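PDB 5FUI: endo-1,3-beta-glucanase, family GH16 from Zobellia galactanivorans, which hydrolyses the marine 1,3-beta-glucan laminarin and probably binds it through the C-terminal family 6 carbohydrate-binding module modelled here. Local coordinates for residues 44-49 against 111-116; 59-64 against 98-103; 70-75 against 84-89; 93-98 against 122-127. One frame throughout, in Å; residues are numbered along the deposited sequence.

Overall arrangement
The module is a beta sandwich, and the four contacts sample both of its sheets and the loops at one end. Contacts 1 and 3 belong to the five-stranded sheet, where strands 110-118 and 72-77 are neighbours; their centres lie 15 Å apart. Contact 2 is in the facing sheet, 10 Å from contact 3, and Gln103 OE1 meets Ser75 OG across the sandwich at 2.7 Å. Contact 4 shares Trp98 with contact 2 and carries the magnesium ligand Asn126. Between the sheets, Leu116 of contact 1 packs on Tyr62 of contact 2. One 2-aminomethyl-pyridine lies on contact 1, another against contact 4, with the two contact centres about 20 Å apart.

Contact 1 (44-49 against 111-116); sequences WMSYPG and TYQFGL. With APY (2-aminomethyl-pyridine), chain C.
Met45 and Leu116 satisfy each other's backbone completely: Met45 N to Leu116 O and Leu116 N to Met45 O are both 2.9 Å. Two residues along, Tyr47 and Phe114 repeat the exchange. Between them, Ser46 and Gly115 form a non-hydrogen-bonded pair, with the Ser46 backbone bonded instead to Leu19 and Tyr20. Ser46 OG, anti to its backbone N (chi1 178°), lies 3.3 Å from Gln113 CG, but its polar partner is a water at 2.8 Å from OG. The same water accepts weak bonds from Gln113 NE2 and from the amino N of a bound 2-aminomethyl-pyridine; the ligand is also hydrogen-bonded to Asp76. The serine, water and ligand lie on the outer face of one sheet of the CBM6 beta sandwich, consistent with the second sugar-binding surface known in this family. Trp44 is the platform: ligand atom C4 sits 3.8 Å above the indole plane, over its centre, while Gly115 CA comes within 3.6 Å of the ligand's CM. On the buried face, Tyr47 CD1 touches Phe114 CD2 at 3.9 Å and Leu116 CD1 meets Tyr47 CE1 at 4.1 Å; the Tyr47 hydroxyl is bonded to Ala15 O.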
# COMPACT_ATOMS: atom_id res chain seq x y z
N TRP A 44 -0.54 9.93 -3.11
CA TRP A 44 -0.34 9.21 -1.90
C TRP A 44 -1.61 8.94 -1.17
O TRP A 44 -2.68 9.53 -1.49
CB TRP A 44 0.68 9.92 -0.95
CG TRP A 44 0.31 11.39 -0.67
CD1 TRP A 44 0.72 12.53 -1.33
CD2 TRP A 44 -0.67 11.85 0.34
NE1 TRP A 44 0.12 13.66 -0.80
CE2 TRP A 44 -0.78 13.28 0.20
CE3 TRP A 44 -1.52 11.18 1.27
CZ2 TRP A 44 -1.63 14.02 0.97
CZ3 TRP A 44 -2.35 11.99 2.10
CH2 TRP A 44 -2.38 13.37 1.94
N MET A 45 -1.53 8.06 -0.17
CA MET A 45 -2.69 7.73 0.67
C MET A 45 -2.20 7.58 2.08
O MET A 45 -1.10 7.03 2.29
CB MET A 45 -3.34 6.44 0.22
CG MET A 45 -3.89 6.43 -1.19
SD MET A 45 -2.60 5.91 -2.45
CE MET A 45 -2.64 4.18 -2.23
N SER A 46 -3.01 7.94 3.05
CA SER A 46 -2.60 7.85 4.45
C SER A 46 -3.70 7.14 5.27
O SER A 46 -4.87 7.51 5.17
CB SER A 46 -2.37 9.29 4.98
OG SER A 46 -2.02 9.39 6.33
N TYR A 47 -3.29 6.22 6.14
CA TYR A 47 -4.20 5.36 6.94
C TYR A 47 -3.86 5.54 8.43
O TYR A 47 -2.83 5.09 8.90
CB TYR A 47 -3.95 3.90 6.53
CG TYR A 47 -4.10 3.64 5.05
CD1 TYR A 47 -3.01 3.83 4.16
CD2 TYR A 47 -5.37 3.27 4.50
CE1 TYR A 47 -3.16 3.59 2.78
CE2 TYR A 47 -5.51 3.04 3.12
CZ TYR A 47 -4.41 3.27 2.25
OH TYR A 47 -4.48 3.09 0.92
N PRO A 48 -4.71 6.24 9.19
CA PRO A 48 -4.41 6.45 10.62
C PRO A 48 -4.71 5.18 11.47
O PRO A 48 -5.50 4.29 11.11
CB PRO A 48 -5.34 7.59 11.01
CG PRO A 48 -6.56 7.28 10.21
CD PRO A 48 -5.93 6.99 8.81
N GLY A 49 -4.04 5.14 12.61
CA GLY A 49 -4.44 4.19 13.63
C GLY A 49 -4.06 2.77 13.36
O GLY A 49 -4.74 1.81 13.81
N THR A 111 1.05 2.46 17.68
CA THR A 111 -0.01 2.73 16.76
C THR A 111 0.40 3.97 15.96
O THR A 111 0.78 4.99 16.58
CB THR A 111 -1.34 3.05 17.53
OG1 THR A 111 -1.69 1.85 18.23
CG2 THR A 111 -2.49 3.40 16.53
N TYR A 112 0.36 3.85 14.63
CA TYR A 112 0.95 4.81 13.73
C TYR A 112 0.04 5.17 12.58
O TYR A 112 -0.80 4.37 12.14
CB TYR A 112 2.28 4.22 13.11
CG TYR A 112 3.26 3.73 14.15
CD1 TYR A 112 4.05 4.60 14.81
CD2 TYR A 112 3.44 2.40 14.43
CE1 TYR A 112 4.98 4.17 15.73
CE2 TYR A 112 4.35 1.93 15.36
CZ TYR A 112 5.12 2.80 16.02
OH TYR A 112 6.03 2.33 16.96
N GLN A 113 0.28 6.35 12.04
CA GLN A 113 -0.27 6.74 10.74
C GLN A 113 0.60 6.04 9.69
O GLN A 113 1.82 6.28 9.63
CB GLN A 113 -0.26 8.27 10.59
CG GLN A 113 -0.75 8.81 9.27
CD GLN A 113 -0.83 10.35 9.27
OE1 GLN A 113 -1.80 10.91 9.78
NE2 GLN A 113 0.20 11.04 8.69
N PHE A 114 -0.04 5.23 8.84
CA PHE A 114 0.67 4.46 7.79
C PHE A 114 0.50 5.13 6.44
O PHE A 114 -0.65 5.43 6.07
CB PHE A 114 0.09 3.05 7.84
CG PHE A 114 0.68 2.06 6.84
CD1 PHE A 114 1.90 1.42 7.06
CD2 PHE A 114 -0.04 1.75 5.72
CE1 PHE A 114 2.39 0.53 6.12
CE2 PHE A 114 0.45 0.84 4.80
CZ PHE A 114 1.66 0.26 4.98
N GLY A 115 1.60 5.44 5.72
CA GLY A 115 1.50 6.18 4.50
C GLY A 115 2.07 5.40 3.31
O GLY A 115 3.10 4.72 3.46
N LEU A 116 1.41 5.51 2.15
CA LEU A 116 1.94 4.98 0.88
C LEU A 116 2.12 6.14 -0.08
O LEU A 116 1.19 6.94 -0.21
CB LEU A 116 0.92 3.95 0.24
CG LEU A 116 0.68 2.75 1.16
CD1 LEU A 116 -0.27 1.80 0.43
CD2 LEU A 116 2.00 2.11 1.50
N APY C . 3.38 9.54 4.31
CM APY C . 2.54 9.37 3.15
C2 APY C . 2.05 10.80 3.24
C3 APY C . 2.64 11.75 2.45
C4 APY C . 2.28 13.12 2.55
C5 APY C . 1.38 13.50 3.57
C6 APY C . 0.80 12.54 4.38
N1 APY C . 1.18 11.22 4.23
O HOH W 1 0.77 9.38 6.22

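Contact 2 (59-64 against 98-103); sequences LIEYRV and WTTVSQ
Arg63 reaches Thr100 by way of two torsions: CG is anti to the backbone N (chi1 -173°), and a bend at chi2 (68°) carries CD to 3.3 Å from Thr100 OG1. NH1 then donates to that OG1 at 2.9 Å, tilted a little from the guanidinium plane, and one face of the group lies over Trp98 CB and Thr99 N. NH2 has a salt bridge to Glu31. On the other face of the sheet, Gln103 has CG between the backbone N and the carbonyl carbon (chi1 65°) and lies beside Ile60, pointing the same way. Its OE1 accepts from Tyr62 OH at 2.7 Å, the hydroxyl standing above the amide carbonyl plane, and a second bond joins OE1 to Ser75 OG. OE1 therefore takes a partner from each sheet, Tyr62 and Ser75. Nearby, Val64 CG2 meets Val101 CG2 at 4.0 Å, at about a right angle. At the far end Trp98 CE3 presses to 3.3 Å from Val64 C. Paired backbone bonds link Ile60 to Gln103, Tyr62 to Val101 and Val64 to Thr99. Strand 97-107 is an outermost strand of the four-stranded antiparallel sheet, one of the two layers of the CBM6 beta-sandwich fold.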
# COMPACT_ATOMS: atom_id res chain seq x y z
N LEU A 59 5.61 -9.01 8.13
CA LEU A 59 5.42 -9.12 6.66
C LEU A 59 4.31 -8.15 6.30
O LEU A 59 3.18 -8.22 6.88
CB LEU A 59 5.02 -10.59 6.28
CG LEU A 59 4.83 -10.78 4.77
CD1 LEU A 59 6.18 -10.67 4.06
CD2 LEU A 59 4.17 -12.21 4.60
N ILE A 60 4.59 -7.27 5.32
CA ILE A 60 3.53 -6.37 4.85
C ILE A 60 3.36 -6.69 3.34
O ILE A 60 4.29 -6.60 2.54
CB ILE A 60 3.82 -4.89 5.04
CG1 ILE A 60 4.27 -4.60 6.54
CG2 ILE A 60 2.55 -4.12 4.64
CD1 ILE A 60 4.44 -3.09 6.80
N GLU A 61 2.13 -7.13 3.04
CA GLU A 61 1.73 -7.55 1.66
C GLU A 61 0.88 -6.49 1.04
O GLU A 61 0.09 -5.85 1.74
CB GLU A 61 0.88 -8.83 1.70
CG GLU A 61 1.66 -10.11 2.08
CD GLU A 61 0.66 -11.19 2.34
OE1 GLU A 61 0.08 -11.19 3.46
OE2 GLU A 61 0.38 -12.04 1.42
N TYR A 62 1.04 -6.32 -0.27
CA TYR A 62 0.32 -5.32 -1.04
C TYR A 62 -0.28 -5.97 -2.26
O TYR A 62 0.45 -6.58 -3.08
CB TYR A 62 1.26 -4.14 -1.51
CG TYR A 62 1.98 -3.47 -0.35
CD1 TYR A 62 3.15 -3.95 0.15
CD2 TYR A 62 1.38 -2.34 0.26
CE1 TYR A 62 3.77 -3.29 1.23
CE2 TYR A 62 1.99 -1.68 1.35
CZ TYR A 62 3.15 -2.18 1.81
OH TYR A 62 3.77 -1.52 2.84
N ARG A 63 -1.61 -5.90 -2.38
CA ARG A 63 -2.35 -6.50 -3.51
C ARG A 63 -2.46 -5.47 -4.57
O ARG A 63 -3.18 -4.47 -4.45
CB ARG A 63 -3.68 -7.04 -3.03
CG ARG A 63 -4.52 -7.84 -4.05
CD ARG A 63 -3.75 -9.15 -4.33
NE ARG A 63 -4.58 -10.04 -5.17
CZ ARG A 63 -4.13 -11.20 -5.66
NH1 ARG A 63 -2.86 -11.62 -5.41
NH2 ARG A 63 -4.92 -11.95 -6.45
N VAL A 64 -1.66 -5.65 -5.63
CA VAL A 64 -1.39 -4.58 -6.65
C VAL A 64 -1.61 -5.08 -8.08
O VAL A 64 -1.58 -6.28 -8.33
CB VAL A 64 0.06 -4.01 -6.52
CG1 VAL A 64 0.18 -3.27 -5.16
CG2 VAL A 64 1.14 -5.09 -6.66
N TRP A 98 -4.28 -8.96 -10.69
CA TRP A 98 -3.71 -8.65 -9.36
C TRP A 98 -2.65 -9.62 -8.97
O TRP A 98 -2.67 -10.81 -9.36
CB TRP A 98 -4.87 -8.73 -8.33
CG TRP A 98 -5.87 -7.68 -8.62
CD1 TRP A 98 -7.07 -7.82 -9.36
CD2 TRP A 98 -5.74 -6.29 -8.24
NE1 TRP A 98 -7.67 -6.57 -9.49
CE2 TRP A 98 -6.91 -5.61 -8.83
CE3 TRP A 98 -4.84 -5.55 -7.48
CZ2 TRP A 98 -7.11 -4.22 -8.68
CZ3 TRP A 98 -5.03 -4.14 -7.41
CH2 TRP A 98 -6.17 -3.50 -7.95
N THR A 99 -1.69 -9.13 -8.16
CA THR A 99 -0.62 -9.95 -7.61
C THR A 99 -0.25 -9.40 -6.24
O THR A 99 -0.59 -8.23 -5.93
CB THR A 99 0.61 -9.97 -8.60
OG1 THR A 99 1.42 -11.08 -8.19
CG2 THR A 99 1.41 -8.63 -8.52
N THR A 100 0.40 -10.20 -5.42
CA THR A 100 0.78 -9.73 -4.09
C THR A 100 2.28 -9.61 -3.92
O THR A 100 3.03 -10.59 -4.10
CB THR A 100 0.25 -10.71 -3.03
OG1 THR A 100 -1.19 -10.83 -3.19
CG2 THR A 100 0.47 -10.14 -1.60
N VAL A 101 2.74 -8.36 -3.72
CA VAL A 101 4.16 -8.15 -3.40
C VAL A 101 4.27 -7.88 -1.90
O VAL A 101 3.28 -7.62 -1.21
CB VAL A 101 4.78 -6.99 -4.26
CG1 VAL A 101 4.73 -7.37 -5.77
CG2 VAL A 101 4.03 -5.64 -3.94
N SER A 102 5.50 -7.88 -1.42
CA SER A 102 5.68 -7.71 0.04
C SER A 102 6.99 -7.06 0.41
O SER A 102 7.92 -6.99 -0.39
CB SER A 102 5.51 -9.02 0.78
OG SER A 102 6.65 -9.90 0.47
N GLN A 103 7.06 -6.63 1.66
CA GLN A 103 8.32 -6.27 2.29
C GLN A 103 8.31 -6.85 3.70
O GLN A 103 7.25 -7.06 4.26
CB GLN A 103 8.44 -4.74 2.32
CG GLN A 103 7.39 -4.07 3.21
CD GLN A 103 7.31 -2.55 3.10
OE1 GLN A 103 6.32 -2.00 3.55
NE2 GLN A 103 8.30 -1.88 2.59

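Contact 3 (70-75 against 84-89)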
# COMPACT_ATOMS: atom_id res chain seq x y z
N GLY A 70 7.24 -0.18 -14.15
CA GLY A 70 7.84 0.91 -13.35
C GLY A 70 7.05 1.54 -12.22
O GLY A 70 7.54 2.47 -11.55
N GLY A 71 5.82 1.08 -11.98
CA GLY A 71 5.08 1.60 -10.79
C GLY A 71 5.92 1.36 -9.54
O GLY A 71 6.55 0.29 -9.39
N ARG A 72 5.93 2.30 -8.62
CA ARG A 72 6.84 2.17 -7.46
C ARG A 72 6.27 3.03 -6.38
O ARG A 72 5.80 4.15 -6.64
CB ARG A 72 8.27 2.67 -7.85
CG ARG A 72 9.26 2.30 -6.77
CD ARG A 72 10.63 2.93 -7.19
NE ARG A 72 11.61 2.50 -6.20
CZ ARG A 72 12.43 1.50 -6.34
NH1 ARG A 72 12.49 0.81 -7.47
NH2 ARG A 72 13.24 1.20 -5.35
N PHE A 73 6.30 2.53 -5.15
CA PHE A 73 5.81 3.35 -4.03
C PHE A 73 6.61 3.06 -2.78
O PHE A 73 7.30 2.03 -2.69
CB PHE A 73 4.29 3.16 -3.79
CG PHE A 73 3.88 1.75 -3.44
CD1 PHE A 73 3.48 0.84 -4.50
CD2 PHE A 73 3.80 1.34 -2.09
CE1 PHE A 73 3.04 -0.41 -4.12
CE2 PHE A 73 3.37 0.08 -1.75
CZ PHE A 73 2.95 -0.80 -2.76
N SER A 74 6.57 4.03 -1.86
CA SER A 74 7.24 3.84 -0.52
C SER A 74 6.17 3.74 0.54
O SER A 74 5.06 4.24 0.38
CB SER A 74 8.16 5.03 -0.19
OG SER A 74 7.36 6.25 -0.13
N SER A 75 6.51 3.00 1.58
CA SER A 75 5.65 2.93 2.79
C SER A 75 6.41 3.56 3.98
O SER A 75 7.64 3.48 4.07
CB SER A 75 5.23 1.51 3.14
OG SER A 75 6.39 0.71 3.24
N LEU A 84 9.71 2.57 5.87
CA LEU A 84 9.67 1.12 5.92
C LEU A 84 10.33 0.52 4.67
O LEU A 84 10.95 -0.51 4.75
CB LEU A 84 8.24 0.61 6.05
CG LEU A 84 7.51 1.11 7.33
CD1 LEU A 84 6.03 0.73 7.19
CD2 LEU A 84 8.22 0.52 8.59
N GLY A 85 10.28 1.23 3.56
CA GLY A 85 10.94 0.76 2.34
C GLY A 85 10.06 1.01 1.13
O GLY A 85 9.08 1.75 1.19
N GLU A 86 10.54 0.49 -0.00
CA GLU A 86 9.91 0.75 -1.27
C GLU A 86 9.52 -0.55 -1.95
O GLU A 86 10.14 -1.61 -1.79
CB GLU A 86 10.80 1.53 -2.18
CG GLU A 86 11.22 2.87 -1.59
CD GLU A 86 12.19 3.70 -2.41
OE1 GLU A 86 12.39 3.42 -3.59
OE2 GLU A 86 12.66 4.65 -1.78
N LEU A 87 8.45 -0.49 -2.75
CA LEU A 87 7.90 -1.66 -3.44
C LEU A 87 7.85 -1.30 -4.93
O LEU A 87 7.39 -0.22 -5.29
CB LEU A 87 6.37 -1.90 -2.97
CG LEU A 87 6.10 -2.42 -1.55
CD1 LEU A 87 6.83 -3.75 -1.31
CD2 LEU A 87 6.45 -1.34 -0.50
N SER A 88 8.30 -2.22 -5.76
CA SER A 88 8.05 -2.15 -7.20
C SER A 88 6.80 -2.96 -7.55
O SER A 88 6.61 -4.11 -7.06
CB SER A 88 9.24 -2.82 -7.92
OG SER A 88 10.36 -1.99 -7.70
N VAL A 89 5.96 -2.44 -8.44
CA VAL A 89 4.73 -3.14 -8.84
C VAL A 89 5.07 -3.82 -10.19
O VAL A 89 5.42 -3.16 -11.19
CB VAL A 89 3.55 -2.13 -9.06
CG1 VAL A 89 2.34 -2.89 -9.54
CG2 VAL A 89 3.24 -1.41 -7.73
O HOH W 2 7.56 -2.74 -12.89
O HOH W 3 4.18 -1.12 -12.71
O HOH W 4 8.97 -0.56 -10.48
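Ser75 faces both Leu84 and Gly85, a classic beta bulge in the hairpin of strands 72-77 and 82-88. Ser75 N donates to Gly85 O and Ser75 O accepts from Leu84 N, each at 2.9 Å, so one residue spans two on the partner strand. Beyond the bulge the pairing is regular, with Phe73 and Leu87 exchanging both backbone bonds; at the other end Val89 N donates to Gly71 O, standing above that carbonyl plane. Two waters bridge Val89 O to the backbone nitrogens of Gly70 and Gly71.

On the outer face Arg72, extended from CG to NE, comes side-on to Glu86. NE at 2.9 Å and NH2 at 3.0 Å both grip Glu86 OE1, which lies in the guanidinium plane, while the carboxylate is turned 87° against it. Two donors on one oxygen should concentrate the negative charge there.

The inner face is mostly apolar; Ser75 OG, also on it, is bonded to Gln103 of the facing sheet. With CG between its backbone N and carbonyl carbon (chi1 61°), Phe73 sets its ring under Leu87: Leu87 CB lies 3.8 Å from the ring centroid in a CH-pi contact, and Leu87 CD2 is 3.6 Å from Phe73 CE2. Val89 CG2 meets the ring edge, 3.8 Å from Phe73 CE1.

The Phe73 ring also stacks with Trp123 and meets Tyr62 of the facing sheet edge-to-face. Strand 72-77 lies between strand 110-118 and strand 82-88, which is an outermost strand of its sheet; Leu84 and Leu87 reach over to strand 97-107.

Contact 4 (93-98 against 122-127). With MG (magnesium ion), chain E.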
# COMPACT_ATOMS: atom_id res chain seq x y z
N GLY A 93 0.24 -7.03 -16.61
CA GLY A 93 -0.45 -7.06 -17.93
C GLY A 93 -1.89 -6.65 -17.93
O GLY A 93 -2.57 -6.86 -18.95
N GLY A 94 -2.42 -6.06 -16.86
CA GLY A 94 -3.80 -5.58 -16.95
C GLY A 94 -4.08 -4.82 -15.67
O GLY A 94 -3.43 -5.06 -14.60
N TRP A 95 -5.02 -3.88 -15.76
CA TRP A 95 -5.38 -3.02 -14.63
C TRP A 95 -6.09 -3.75 -13.50
O TRP A 95 -6.18 -3.26 -12.37
CB TRP A 95 -6.17 -1.83 -15.15
CG TRP A 95 -5.33 -0.98 -16.07
CD1 TRP A 95 -5.49 -0.77 -17.42
CD2 TRP A 95 -4.12 -0.26 -15.68
NE1 TRP A 95 -4.46 0.04 -17.90
CE2 TRP A 95 -3.59 0.37 -16.88
CE3 TRP A 95 -3.45 -0.05 -14.45
CZ2 TRP A 95 -2.47 1.20 -16.84
CZ3 TRP A 95 -2.31 0.73 -14.42
CH2 TRP A 95 -1.84 1.36 -15.61
N GLN A 96 -6.64 -4.92 -13.82
CA GLN A 96 -7.28 -5.80 -12.83
C GLN A 96 -6.67 -7.17 -12.85
O GLN A 96 -7.32 -8.12 -12.58
CB GLN A 96 -8.84 -5.83 -12.98
CG GLN A 96 -9.54 -4.48 -12.90
CD GLN A 96 -9.64 -3.92 -11.50
OE1 GLN A 96 -9.60 -2.68 -11.34
NE2 GLN A 96 -9.83 -4.74 -10.54
N ASN A 97 -5.40 -7.23 -13.20
CA ASN A 97 -4.63 -8.46 -13.06
C ASN A 97 -3.84 -8.32 -11.75
O ASN A 97 -2.88 -7.57 -11.72
CB ASN A 97 -3.65 -8.69 -14.23
CG ASN A 97 -4.35 -9.06 -15.51
OD1 ASN A 97 -3.68 -9.22 -16.52
ND2 ASN A 97 -5.59 -9.19 -15.48
N TRP A 98 -4.28 -8.96 -10.69
CA TRP A 98 -3.71 -8.65 -9.36
C TRP A 98 -2.65 -9.62 -8.97
O TRP A 98 -2.67 -10.81 -9.36
CB TRP A 98 -4.87 -8.73 -8.33
CG TRP A 98 -5.87 -7.68 -8.62
CD1 TRP A 98 -7.07 -7.82 -9.36
CD2 TRP A 98 -5.74 -6.29 -8.24
NE1 TRP A 98 -7.67 -6.57 -9.49
CE2 TRP A 98 -6.91 -5.61 -8.83
CE3 TRP A 98 -4.84 -5.55 -7.48
CZ2 TRP A 98 -7.11 -4.22 -8.68
CZ3 TRP A 98 -5.03 -4.14 -7.41
CH2 TRP A 98 -6.17 -3.50 -7.95
N GLY A 122 1.04 4.75 -12.23
CA GLY A 122 0.65 3.70 -13.19
C GLY A 122 0.43 2.34 -12.57
O GLY A 122 0.58 1.36 -13.24
N TRP A 123 0.05 2.31 -11.30
CA TRP A 123 -0.23 1.08 -10.56
C TRP A 123 -1.50 1.26 -9.77
O TRP A 123 -1.96 2.41 -9.51
CB TRP A 123 0.97 0.68 -9.63
CG TRP A 123 1.35 1.80 -8.66
CD1 TRP A 123 2.10 2.92 -8.97
CD2 TRP A 123 0.95 1.94 -7.26
NE1 TRP A 123 2.27 3.72 -7.84
CE2 TRP A 123 1.54 3.16 -6.79
CE3 TRP A 123 0.17 1.17 -6.36
CZ2 TRP A 123 1.36 3.61 -5.49
CZ3 TRP A 123 0.06 1.63 -5.02
CH2 TRP A 123 0.64 2.83 -4.62
N ASN A 124 -2.13 0.09 -9.49
CA ASN A 124 -3.40 0.06 -8.69
C ASN A 124 -3.15 -0.70 -7.40
O ASN A 124 -2.23 -1.59 -7.38
CB ASN A 124 -4.50 -0.66 -9.43
CG ASN A 124 -5.01 0.08 -10.68
OD1 ASN A 124 -5.62 -0.59 -11.57
ND2 ASN A 124 -4.77 1.34 -10.80
N ILE A 125 -3.93 -0.45 -6.34
CA ILE A 125 -3.81 -1.28 -5.15
C ILE A 125 -5.19 -1.55 -4.53
O ILE A 125 -6.02 -0.65 -4.42
CB ILE A 125 -2.83 -0.60 -4.14
CG1 ILE A 125 -2.77 -1.46 -2.88
CG2 ILE A 125 -3.30 0.89 -3.81
CD1 ILE A 125 -1.56 -1.11 -2.00
N ASN A 126 -5.38 -2.80 -4.12
CA ASN A 126 -6.64 -3.30 -3.60
C ASN A 126 -6.63 -3.26 -2.04
O ASN A 126 -7.57 -2.72 -1.40
CB ASN A 126 -6.91 -4.74 -4.12
CG ASN A 126 -8.21 -5.35 -3.63
OD1 ASN A 126 -9.05 -4.69 -3.06
ND2 ASN A 126 -8.38 -6.66 -3.89
N TRP A 127 -5.55 -3.78 -1.44
CA TRP A 127 -5.46 -3.84 0.01
C TRP A 127 -4.00 -4.03 0.40
O TRP A 127 -3.13 -4.28 -0.42
CB TRP A 127 -6.35 -4.99 0.64
CG TRP A 127 -6.28 -6.33 0.01
CD1 TRP A 127 -7.28 -6.95 -0.75
CD2 TRP A 127 -5.17 -7.28 0.09
NE1 TRP A 127 -6.84 -8.23 -1.16
CE2 TRP A 127 -5.59 -8.48 -0.66
CE3 TRP A 127 -3.88 -7.29 0.72
CZ2 TRP A 127 -4.81 -9.62 -0.74
CZ3 TRP A 127 -3.09 -8.45 0.56
CH2 TRP A 127 -3.53 -9.56 -0.17
MG MG E . -9.92 -2.90 -1.79
O HOH W 5 -11.99 -3.86 -1.29
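Asn126, whose CB sits on the Trp98 ring, holds a magnesium ion with two of its oxygens: backbone O and side-chain OD1 are each 2.4 Å from the metal. A water at 2.3 Å from the magnesium, Glu34 O and carboxylate oxygens of Glu14 and Glu16 complete six ligands. CG is anti to the backbone N (chi1 -180°), beside the carbonyl carbon, which puts the side chain on the same side as the backbone O, and OD1 and O chelate the ion together. A bond from ND2 to Glu31 fixes the rotation of the amide.

The CB of the same residue lies over one face of the Trp98 indole, 4.1 Å from the centroid of the six-membered ring, in a CH-pi contact. The same indole brings CH2 to 3.6 Å from Asn124 CB and CZ3 to 3.6 Å from Asn126 N, while Ile125 CA meets its edge. The Asn124 and Trp98 side chains cross at about a right angle, with amide and ring planes 37° apart, and Asn124 ND2 bonds a glycerol molecule, probably from the crystallisation liquor.

Trp95 makes the other half of the contact. It lies in a type I turn from Gly94 to Asn97 that is closed by a weak bond, Asn97 N to Gly94 O, and its ring comes edge-on to Gly122, with CZ3 3.2 Å from Gly122 O. That carbonyl is bonded to Ser66 OG. Asn124 OD1 lies at the same ring's edge, 3.6 Å from Trp95 CE3.

A 2-aminomethyl-pyridine touches Trp95 and Gly122, in a pocket completed by Tyr38, Ile39 and Asn40. This placing among loops at one end of the sandwich is consistent with the loop binding cleft of CBM6 modules.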